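Local structure of Serine/threonine-protein acetyltransferase HopZ1a (Pseudomonas syringae pv. syringae, 5KLP) at residues Q112-V125 with Y152-D164. The protein acetylates serine and threonine residues of host proteins, tubulin among them, and itself on lysine, with acetyl-CoA as donor and inositol hexakisphosphate as cofactor, impairing host microtubules and immunity. The protein carries 10 engineered substitutions. Residues are numbered along the deposited sequence; the frame is centred on the assembly and turned at random.
Sequences QTCPETGQTLKHHV and YQQLQRHNLTLED. With CIT (citric acid), chain E.
R157 lays NH1 over one face of the H123 imidazole, 3.4 Å above the plane and over its centre. At the edges of that ring, ND1 donates an almost straight bond to L121 O (2.8 Å) and NE2 one to O2 of a citrate, probably from the crystallisation liquor; together they fix the ring's rotation. The R157 guanidinium has Q153 CB on one face, toward the rim; in its plane, NH1 reaches Q154 OE1 at 2.9 Å while NH1 and NH2 both bond citrate O6. The R157 chain, extended from CG to NE, crosses Q112 at about a right angle, with R157 CD 3.5 Å from Q112 CB. H123 belongs to the active site of this YopJ-family enzyme, whose clan is that of the CA cysteine peptidases; C189 lies close by, and E143, also catalytic, accepts bonds from H158 NE2 and Q154 NE2 of helix 153-167. Q112, bent at chi2 (-64°), turns its amide toward H158, and a water donates to its OE1 at 2.7 Å while bonding H158 ND1 and T161 OG1. Farther out, P115 CG rests on Q156 CG (3.6 Å), L160 CD2 packs against T113 and P115, and Q156 NE2 makes a weak bond to E116 OE1.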
ATOM      1  N   GLN A 112       4.648   6.525   9.472  1.00 19.93           N
ATOM      2  CA  GLN A 112       5.608   7.615   9.351  1.00 22.13           C
ATOM      3  C   GLN A 112       5.950   8.175  10.723  1.00 22.69           C
ATOM      4  O   GLN A 112       5.163   8.055  11.659  1.00 20.13           O
ATOM      5  CB  GLN A 112       5.063   8.730   8.469  1.00 17.28           C
ATOM      6  CG  GLN A 112       4.585   8.248   7.116  1.00 23.09           C
ATOM      7  CD  GLN A 112       5.707   7.684   6.266  1.00 29.73           C
ATOM      8  OE1 GLN A 112       6.829   8.180   6.283  1.00 30.56           O
ATOM      9  NE2 GLN A 112       5.408   6.623   5.532  1.00 40.44           N
ATOM     10  N   THR A 113       7.111   8.812  10.834  1.00 22.53           N
ATOM     11  CA  THR A 113       7.532   9.402  12.102  1.00 19.64           C
ATOM     12  C   THR A 113       7.730  10.922  11.984  1.00 19.43           C
ATOM     13  O   THR A 113       8.257  11.422  10.994  1.00 18.55           O
ATOM     14  CB  THR A 113       8.827   8.739  12.583  1.00 23.64           C
ATOM     15  OG1 THR A 113       8.616   7.326  12.721  1.00 20.83           O
ATOM     16  CG2 THR A 113       9.296   9.342  13.905  1.00 21.59           C
ATOM     17  N   CYS A 114       7.283  11.660  12.988  1.00 22.13           N
ATOM     18  CA  CYS A 114       7.552  13.082  13.076  1.00 16.44           C
ATOM     19  C   CYS A 114       8.989  13.309  13.552  1.00 19.56           C
ATOM     20  O   CYS A 114       9.358  12.867  14.626  1.00 18.84           O
ATOM     21  CB  CYS A 114       6.552  13.733  14.030  1.00 16.09           C
ATOM     22  SG  CYS A 114       6.867  15.467  14.342  1.00 29.17           S
ATOM     23  N   PRO A 115       9.805  13.993  12.741  1.00 19.16           N
ATOM     24  CA  PRO A 115      11.226  14.255  13.000  1.00 24.24           C
ATOM     25  C   PRO A 115      11.472  15.006  14.302  1.00 23.47           C
ATOM     26  O   PRO A 115      12.476  14.764  14.974  1.00 22.83           O
ATOM     27  CB  PRO A 115      11.650  15.121  11.805  1.00 24.42           C
ATOM     28  CG  PRO A 115      10.663  14.819  10.747  1.00 24.34           C
ATOM     29  CD  PRO A 115       9.368  14.552  11.453  1.00 21.84           C
ATOM     30  N   GLU A 116      10.561  15.912  14.649  1.00 22.96           N
ATOM     31  CA  GLU A 116      10.752  16.767  15.816  1.00 27.44           C
ATOM     32  C   GLU A 116      10.427  16.071  17.137  1.00 26.28           C
ATOM     33  O   GLU A 116      10.947  16.464  18.182  1.00 28.75           O
ATOM     34  CB  GLU A 116       9.908  18.038  15.682  1.00 35.25           C
ATOM     35  CG  GLU A 116      10.439  19.024  14.648  1.00 44.93           C
ATOM     36  CD  GLU A 116      10.049  18.664  13.225  1.00 50.85           C
ATOM     37  OE1 GLU A 116       9.055  17.928  13.030  1.00 47.74           O
ATOM     38  OE2 GLU A 116      10.749  19.115  12.295  1.00 59.63           O
ATOM     39  N   THR A 117       9.574  15.046  17.096  1.00 21.93           N
ATOM     40  CA  THR A 117       9.121  14.389  18.326  1.00 20.99           C
ATOM     41  C   THR A 117       9.437  12.897  18.429  1.00 19.58           C
ATOM     42  O   THR A 117       9.365  12.311  19.511  1.00 21.56           O
ATOM     43  CB  THR A 117       7.615  14.505  18.480  1.00 21.52           C
ATOM     44  OG1 THR A 117       7.003  13.805  17.393  1.00 20.96           O
ATOM     45  CG2 THR A 117       7.176  15.962  18.463  1.00 19.81           C
ATOM     46  N   GLY A 118       9.725  12.263  17.305  1.00 18.92           N
ATOM     47  CA  GLY A 118       9.876  10.817  17.293  1.00 19.09           C
ATOM     48  C   GLY A 118       8.534  10.105  17.379  1.00 22.57           C
ATOM     49  O   GLY A 118       8.476   8.873  17.440  1.00 22.10           O
ATOM     50  N   GLN A 119       7.442  10.865  17.380  1.00 16.62           N
ATOM     51  CA  GLN A 119       6.122  10.231  17.436  1.00 20.29           C
ATOM     52  C   GLN A 119       5.755   9.595  16.088  1.00 17.46           C
ATOM     53  O   GLN A 119       5.949  10.207  15.034  1.00 19.42           O
ATOM     54  CB  GLN A 119       5.053  11.236  17.847  1.00 19.07           C
ATOM     55  CG  GLN A 119       3.681  10.606  18.015  1.00 16.76           C
ATOM     56  CD  GLN A 119       2.632  11.605  18.433  1.00 26.28           C
ATOM     57  OE1 GLN A 119       2.788  12.807  18.240  1.00 26.37           O
ATOM     58  NE2 GLN A 119       1.571  11.112  19.063  1.00 31.36           N
ATOM     59  N   THR A 120       5.239   8.370  16.112  1.00 15.61           N
ATOM     60  CA  THR A 120       4.743   7.760  14.874  1.00 16.88           C
ATOM     61  C   THR A 120       3.325   8.257  14.623  1.00 24.03           C
ATOM     62  O   THR A 120       2.548   8.443  15.552  1.00 20.66           O
ATOM     63  CB  THR A 120       4.789   6.218  14.903  1.00 17.10           C
ATOM     64  OG1 THR A 120       3.960   5.733  15.961  1.00 20.25           O
ATOM     65  CG2 THR A 120       6.238   5.725  15.125  1.00 17.89           C
ATOM     66  N   LEU A 121       3.006   8.492  13.356  1.00 21.87           N
ATOM     67  CA  LEU A 121       1.805   9.226  13.010  1.00 22.97           C
ATOM     68  C   LEU A 121       0.948   8.505  11.987  1.00 25.80           C
ATOM     69  O   LEU A 121       0.265   9.157  11.188  1.00 23.71           O
ATOM     70  CB  LEU A 121       2.181  10.610  12.467  1.00 27.11           C
ATOM     71  CG  LEU A 121       2.787  11.564  13.494  1.00 30.11           C
ATOM     72  CD1 LEU A 121       3.170  12.908  12.859  1.00 31.75           C
ATOM     73  CD2 LEU A 121       1.819  11.750  14.639  1.00 26.41           C
ATOM     74  N   LYS A 122       0.956   7.175  12.024  1.00 19.26           N
ATOM     75  CA  LYS A 122       0.192   6.404  11.053  1.00 24.29           C
ATOM     76  C   LYS A 122       0.671   6.754   9.623  1.00 28.02           C
ATOM     77  O   LYS A 122       1.879   6.742   9.351  1.00 24.12           O
ATOM     78  CB  LYS A 122      -1.317   6.664  11.227  1.00 23.60           C
ATOM     79  CG  LYS A 122      -1.862   6.428  12.658  1.00 29.85           C
ATOM     80  CD  LYS A 122      -1.485   5.036  13.196  1.00 29.49           C
ATOM     81  CE  LYS A 122      -1.809   4.866  14.695  1.00 32.98           C
ATOM     82  NZ  LYS A 122      -0.829   5.543  15.603  1.00 27.30           N
ATOM     83  N   HIS A 123      -0.255   7.101   8.729  1.00 20.78           N
ATOM     84  CA  HIS A 123       0.110   7.370   7.323  1.00 16.74           C
ATOM     85  C   HIS A 123       1.037   6.300   6.735  1.00 20.32           C
ATOM     86  O   HIS A 123       2.050   6.610   6.090  1.00 23.76           O
ATOM     87  CB  HIS A 123       0.788   8.738   7.182  1.00 14.09           C
ATOM     88  CG  HIS A 123      -0.133   9.884   7.445  1.00 27.84           C
ATOM     89  ND1 HIS A 123      -0.480  10.281   8.719  1.00 27.97           N
ATOM     90  CD2 HIS A 123      -0.803  10.696   6.597  1.00 20.25           C
ATOM     91  CE1 HIS A 123      -1.315  11.303   8.643  1.00 33.60           C
ATOM     92  NE2 HIS A 123      -1.526  11.576   7.367  1.00 31.36           N
ATOM     93  N   HIS A 124       0.678   5.050   6.967  1.00 17.75           N
ATOM     94  CA  HIS A 124       1.518   3.909   6.625  1.00 14.66           C
ATOM     95  C   HIS A 124       1.892   3.785   5.154  1.00 13.61           C
ATOM     96  O   HIS A 124       1.142   4.185   4.265  1.00 15.84           O
ATOM     97  CB  HIS A 124       0.817   2.629   7.068  1.00 14.70           C
ATOM     98  CG  HIS A 124       0.711   2.489   8.552  1.00 17.00           C
ATOM     99  ND1 HIS A 124      -0.087   3.308   9.322  1.00 16.28           N
ATOM    100  CD2 HIS A 124       1.328   1.645   9.412  1.00 16.28           C
ATOM    101  CE1 HIS A 124       0.028   2.961  10.593  1.00 14.25           C
ATOM    102  NE2 HIS A 124       0.885   1.959  10.675  1.00 21.36           N
ATOM    103  N   VAL A 125       3.057   3.203   4.909  1.00 16.05           N
ATOM    104  CA  VAL A 125       3.446   2.817   3.562  1.00 15.53           C
ATOM    105  C   VAL A 125       3.953   1.390   3.606  1.00 16.03           C
ATOM    106  O   VAL A 125       4.112   0.814   4.684  1.00 15.29           O
ATOM    107  CB  VAL A 125       4.534   3.739   2.983  1.00 15.30           C
ATOM    108  CG1 VAL A 125       4.005   5.174   2.891  1.00 15.93           C
ATOM    109  CG2 VAL A 125       5.796   3.657   3.841  1.00 13.89           C
ATOM    110  N   TYR A 152       2.718  19.597   3.342  1.00 26.06           N
ATOM    111  CA  TYR A 152       4.112  19.153   3.162  1.00 27.49           C
ATOM    112  C   TYR A 152       4.610  18.251   4.287  1.00 23.05           C
ATOM    113  O   TYR A 152       5.813  18.079   4.457  1.00 21.74           O
ATOM    114  CB  TYR A 152       5.067  20.348   3.010  1.00 25.36           C
ATOM    115  CG  TYR A 152       4.620  21.316   1.944  1.00 32.25           C
ATOM    116  CD1 TYR A 152       4.884  21.068   0.612  1.00 28.14           C
ATOM    117  CD2 TYR A 152       3.938  22.479   2.274  1.00 39.19           C
ATOM    118  CE1 TYR A 152       4.471  21.944  -0.375  1.00 31.59           C
ATOM    119  CE2 TYR A 152       3.522  23.364   1.298  1.00 44.90           C
ATOM    120  CZ  TYR A 152       3.790  23.091  -0.027  1.00 39.82           C
ATOM    121  OH  TYR A 152       3.379  23.966  -1.004  1.00 41.39           O
ATOM    122  N   GLN A 153       3.691  17.678   5.059  1.00 25.47           N
ATOM    123  CA  GLN A 153       4.091  16.827   6.177  1.00 25.98           C
ATOM    124  C   GLN A 153       4.588  15.451   5.713  1.00 22.95           C
ATOM    125  O   GLN A 153       5.609  14.959   6.209  1.00 19.10           O
ATOM    126  CB  GLN A 153       2.944  16.682   7.166  1.00 26.21           C
ATOM    127  CG  GLN A 153       2.482  18.030   7.737  1.00 35.73           C
ATOM    128  CD  GLN A 153       3.554  18.722   8.569  1.00 41.60           C
ATOM    129  OE1 GLN A 153       3.861  18.304   9.686  1.00 38.87           O
ATOM    130  NE2 GLN A 153       4.123  19.799   8.023  1.00 42.04           N
ATOM    131  N   GLN A 154       3.881  14.814   4.780  1.00 21.50           N
ATOM    132  CA  GLN A 154       4.337  13.501   4.305  1.00 21.89           C
ATOM    133  C   GLN A 154       5.738  13.601   3.702  1.00 20.58           C
ATOM    134  O   GLN A 154       6.556  12.695   3.867  1.00 18.95           O
ATOM    135  CB  GLN A 154       3.384  12.888   3.270  1.00 19.93           C
ATOM    136  CG  GLN A 154       2.310  11.951   3.830  1.00 40.27           C
ATOM    137  CD  GLN A 154       2.840  10.760   4.636  1.00 34.82           C
ATOM    138  OE1 GLN A 154       3.093  10.890   5.826  1.00 32.09           O
ATOM    139  NE2 GLN A 154       2.972   9.587   3.994  1.00 28.05           N
ATOM    140  N   LEU A 155       6.013  14.702   3.003  1.00 19.68           N
ATOM    141  CA  LEU A 155       7.327  14.891   2.403  1.00 18.75           C
ATOM    142  C   LEU A 155       8.419  14.901   3.465  1.00 19.72           C
ATOM    143  O   LEU A 155       9.450  14.266   3.297  1.00 20.17           O
ATOM    144  CB  LEU A 155       7.381  16.188   1.599  1.00 21.82           C
ATOM    145  CG  LEU A 155       8.767  16.558   1.058  1.00 23.54           C
ATOM    146  CD1 LEU A 155       9.264  15.487   0.102  1.00 22.29           C
ATOM    147  CD2 LEU A 155       8.719  17.907   0.368  1.00 31.74           C
ATOM    148  N   GLN A 156       8.182  15.630   4.558  1.00 16.66           N
ATOM    149  CA  GLN A 156       9.148  15.699   5.655  1.00 25.83           C
ATOM    150  C   GLN A 156       9.365  14.313   6.294  1.00 23.28           C
ATOM    151  O   GLN A 156      10.489  13.940   6.652  1.00 20.28           O
ATOM    152  CB  GLN A 156       8.660  16.717   6.706  1.00 31.04           C
ATOM    153  CG  GLN A 156       9.437  16.739   8.013  1.00 43.85           C
ATOM    154  CD  GLN A 156       8.609  17.281   9.191  1.00 55.31           C
ATOM    155  OE1 GLN A 156       7.412  16.994   9.318  1.00 60.68           O
ATOM    156  NE2 GLN A 156       9.249  18.069  10.049  1.00 49.79           N
ATOM    157  N   ARG A 157       8.287  13.541   6.395  1.00 20.39           N
ATOM    158  CA  ARG A 157       8.346  12.198   6.970  1.00 18.27           C
ATOM    159  C   ARG A 157       9.111  11.228   6.052  1.00 17.89           C
ATOM    160  O   ARG A 157       9.901  10.402   6.529  1.00 21.97           O
ATOM    161  CB  ARG A 157       6.929  11.676   7.246  1.00 17.36           C
ATOM    162  CG  ARG A 157       6.150  12.485   8.294  1.00 23.11           C
ATOM    163  CD  ARG A 157       4.650  12.215   8.170  1.00 23.30           C
ATOM    164  NE  ARG A 157       3.852  13.200   8.886  1.00 30.80           N
ATOM    165  CZ  ARG A 157       2.564  13.429   8.656  1.00 30.97           C
ATOM    166  NH1 ARG A 157       1.910  12.743   7.713  1.00 24.03           N
ATOM    167  NH2 ARG A 157       1.933  14.346   9.371  1.00 28.56           N
ATOM    168  N   HIS A 158       8.863  11.311   4.745  1.00 14.67           N
ATOM    169  CA  HIS A 158       9.615  10.498   3.770  1.00 13.43           C
ATOM    170  C   HIS A 158      11.107  10.865   3.771  1.00 18.69           C
ATOM    171  O   HIS A 158      11.972   9.992   3.703  1.00 20.49           O
ATOM    172  CB  HIS A 158       9.042  10.655   2.357  1.00 12.56           C
ATOM    173  CG  HIS A 158       7.804   9.844   2.116  1.00 21.40           C
ATOM    174  ND1 HIS A 158       7.752   8.486   2.332  1.00 19.18           N
ATOM    175  CD2 HIS A 158       6.577  10.200   1.665  1.00 19.74           C
ATOM    176  CE1 HIS A 158       6.547   8.038   2.027  1.00 22.83           C
ATOM    177  NE2 HIS A 158       5.818   9.056   1.615  1.00 21.97           N
ATOM    178  N   ASN A 159      11.406  12.157   3.852  1.00 20.55           N
ATOM    179  CA  ASN A 159      12.797  12.605   3.940  1.00 22.33           C
ATOM    180  C   ASN A 159      13.501  12.067   5.182  1.00 21.58           C
ATOM    181  O   ASN A 159      14.697  11.754   5.139  1.00 21.28           O
ATOM    182  CB  ASN A 159      12.875  14.138   3.898  1.00 19.87           C
ATOM    183  CG  ASN A 159      12.896  14.669   2.465  1.00 29.65           C
ATOM    184  OD1 ASN A 159      13.440  14.021   1.571  1.00 24.45           O
ATOM    185  ND2 ASN A 159      12.294  15.836   2.243  1.00 19.91           N
ATOM    186  N   LEU A 160      12.774  11.969   6.295  1.00 20.34           N
ATOM    187  CA  LEU A 160      13.359  11.384   7.498  1.00 19.28           C
ATOM    188  C   LEU A 160      13.779   9.929   7.228  1.00 20.20           C
ATOM    189  O   LEU A 160      14.887   9.524   7.560  1.00 18.36           O
ATOM    190  CB  LEU A 160      12.380  11.468   8.682  1.00 20.08           C
ATOM    191  CG  LEU A 160      12.866  10.901  10.021  1.00 22.98           C
ATOM    192  CD1 LEU A 160      14.126  11.651  10.508  1.00 22.37           C
ATOM    193  CD2 LEU A 160      11.769  10.969  11.083  1.00 22.06           C
ATOM    194  N   THR A 161      12.892   9.153   6.616  1.00 18.45           N
ATOM    195  CA  THR A 161      13.199   7.772   6.254  1.00 23.70           C
ATOM    196  C   THR A 161      14.429   7.693   5.346  1.00 20.51           C
ATOM    197  O   THR A 161      15.354   6.913   5.592  1.00 19.38           O
ATOM    198  CB  THR A 161      11.992   7.111   5.558  1.00 22.10           C
ATOM    199  OG1 THR A 161      10.865   7.191   6.426  1.00 23.60           O
ATOM    200  CG2 THR A 161      12.268   5.632   5.226  1.00 18.12           C
ATOM    201  N   LEU A 162      14.451   8.526   4.311  1.00 20.18           N
ATOM    202  CA  LEU A 162      15.580   8.548   3.385  1.00 22.26           C
ATOM    203  C   LEU A 162      16.869   8.929   4.107  1.00 22.92           C
ATOM    204  O   LEU A 162      17.940   8.348   3.870  1.00 23.23           O
ATOM    205  CB  LEU A 162      15.309   9.520   2.230  1.00 20.72           C
ATOM    206  CG  LEU A 162      14.142   9.167   1.304  1.00 22.70           C
ATOM    207  CD1 LEU A 162      13.904  10.273   0.278  1.00 22.83           C
ATOM    208  CD2 LEU A 162      14.417   7.849   0.586  1.00 25.58           C
ATOM    209  N   GLU A 163      16.769   9.920   4.977  1.00 20.20           N
ATOM    210  CA  GLU A 163      17.945  10.382   5.707  1.00 23.27           C
ATOM    211  C   GLU A 163      18.523   9.260   6.561  1.00 26.06           C
ATOM    212  O   GLU A 163      19.740   9.023   6.584  1.00 21.88           O
ATOM    213  CB  GLU A 163      17.584  11.584   6.572  1.00 21.47           C
ATOM    214  CG  GLU A 163      18.737  12.155   7.355  1.00 38.53           C
ATOM    215  CD  GLU A 163      18.271  13.177   8.373  1.00 62.86           C
ATOM    216  OE1 GLU A 163      17.378  12.842   9.178  1.00 68.43           O
ATOM    217  OE2 GLU A 163      18.796  14.313   8.369  1.00 73.86           O
ATOM    218  N   ASP A 164      17.642   8.562   7.264  1.00 19.99           N
ATOM    219  CA  ASP A 164      18.067   7.477   8.129  1.00 25.23           C
ATOM    220  C   ASP A 164      18.636   6.318   7.310  1.00 25.04           C
ATOM    221  O   ASP A 164      19.662   5.758   7.671  1.00 28.85           O
ATOM    222  CB  ASP A 164      16.902   7.018   9.025  1.00 20.93           C
ATOM    223  CG  ASP A 164      16.547   8.049  10.107  1.00 31.94           C
ATOM    224  OD1 ASP A 164      17.459   8.787  10.548  1.00 33.86           O
ATOM    225  OD2 ASP A 164      15.366   8.119  10.525  1.00 30.42           O
TER
HETATM  226  C1  CIT E 402      -3.974  14.023   6.164  1.00 47.85           C
HETATM  227  O1  CIT E 402      -5.206  13.968   5.958  1.00 49.96           O
HETATM  228  O2  CIT E 402      -3.528  13.432   7.171  1.00 45.71           O
HETATM  229  C2  CIT E 402      -3.096  14.771   5.180  1.00 46.19           C
HETATM  230  C3  CIT E 402      -1.640  15.054   5.577  1.00 47.94           C
HETATM  231  O7  CIT E 402      -0.845  13.922   5.131  1.00 47.14           O
HETATM  232  C4  CIT E 402      -1.164  16.319   4.864  1.00 41.14           C
HETATM  233  C5  CIT E 402       0.345  16.342   4.803  1.00 36.03           C
HETATM  234  O3  CIT E 402       0.949  17.435   4.646  1.00 28.79           O
HETATM  235  O4  CIT E 402       1.000  15.271   4.919  1.00 33.19           O
HETATM  236  C6  CIT E 402      -1.417  15.226   7.078  1.00 50.11           C
HETATM  237  O5  CIT E 402      -1.963  16.166   7.697  1.00 48.43           O
HETATM  238  O6  CIT E 402      -0.698  14.417   7.710  1.00 46.85           O
HETATM  239  O   HOH W   1       8.682   6.909   4.719  1.00 23.35           O
HETATM  240  O   HOH W   2       9.080   8.806   8.746  1.00 17.78           O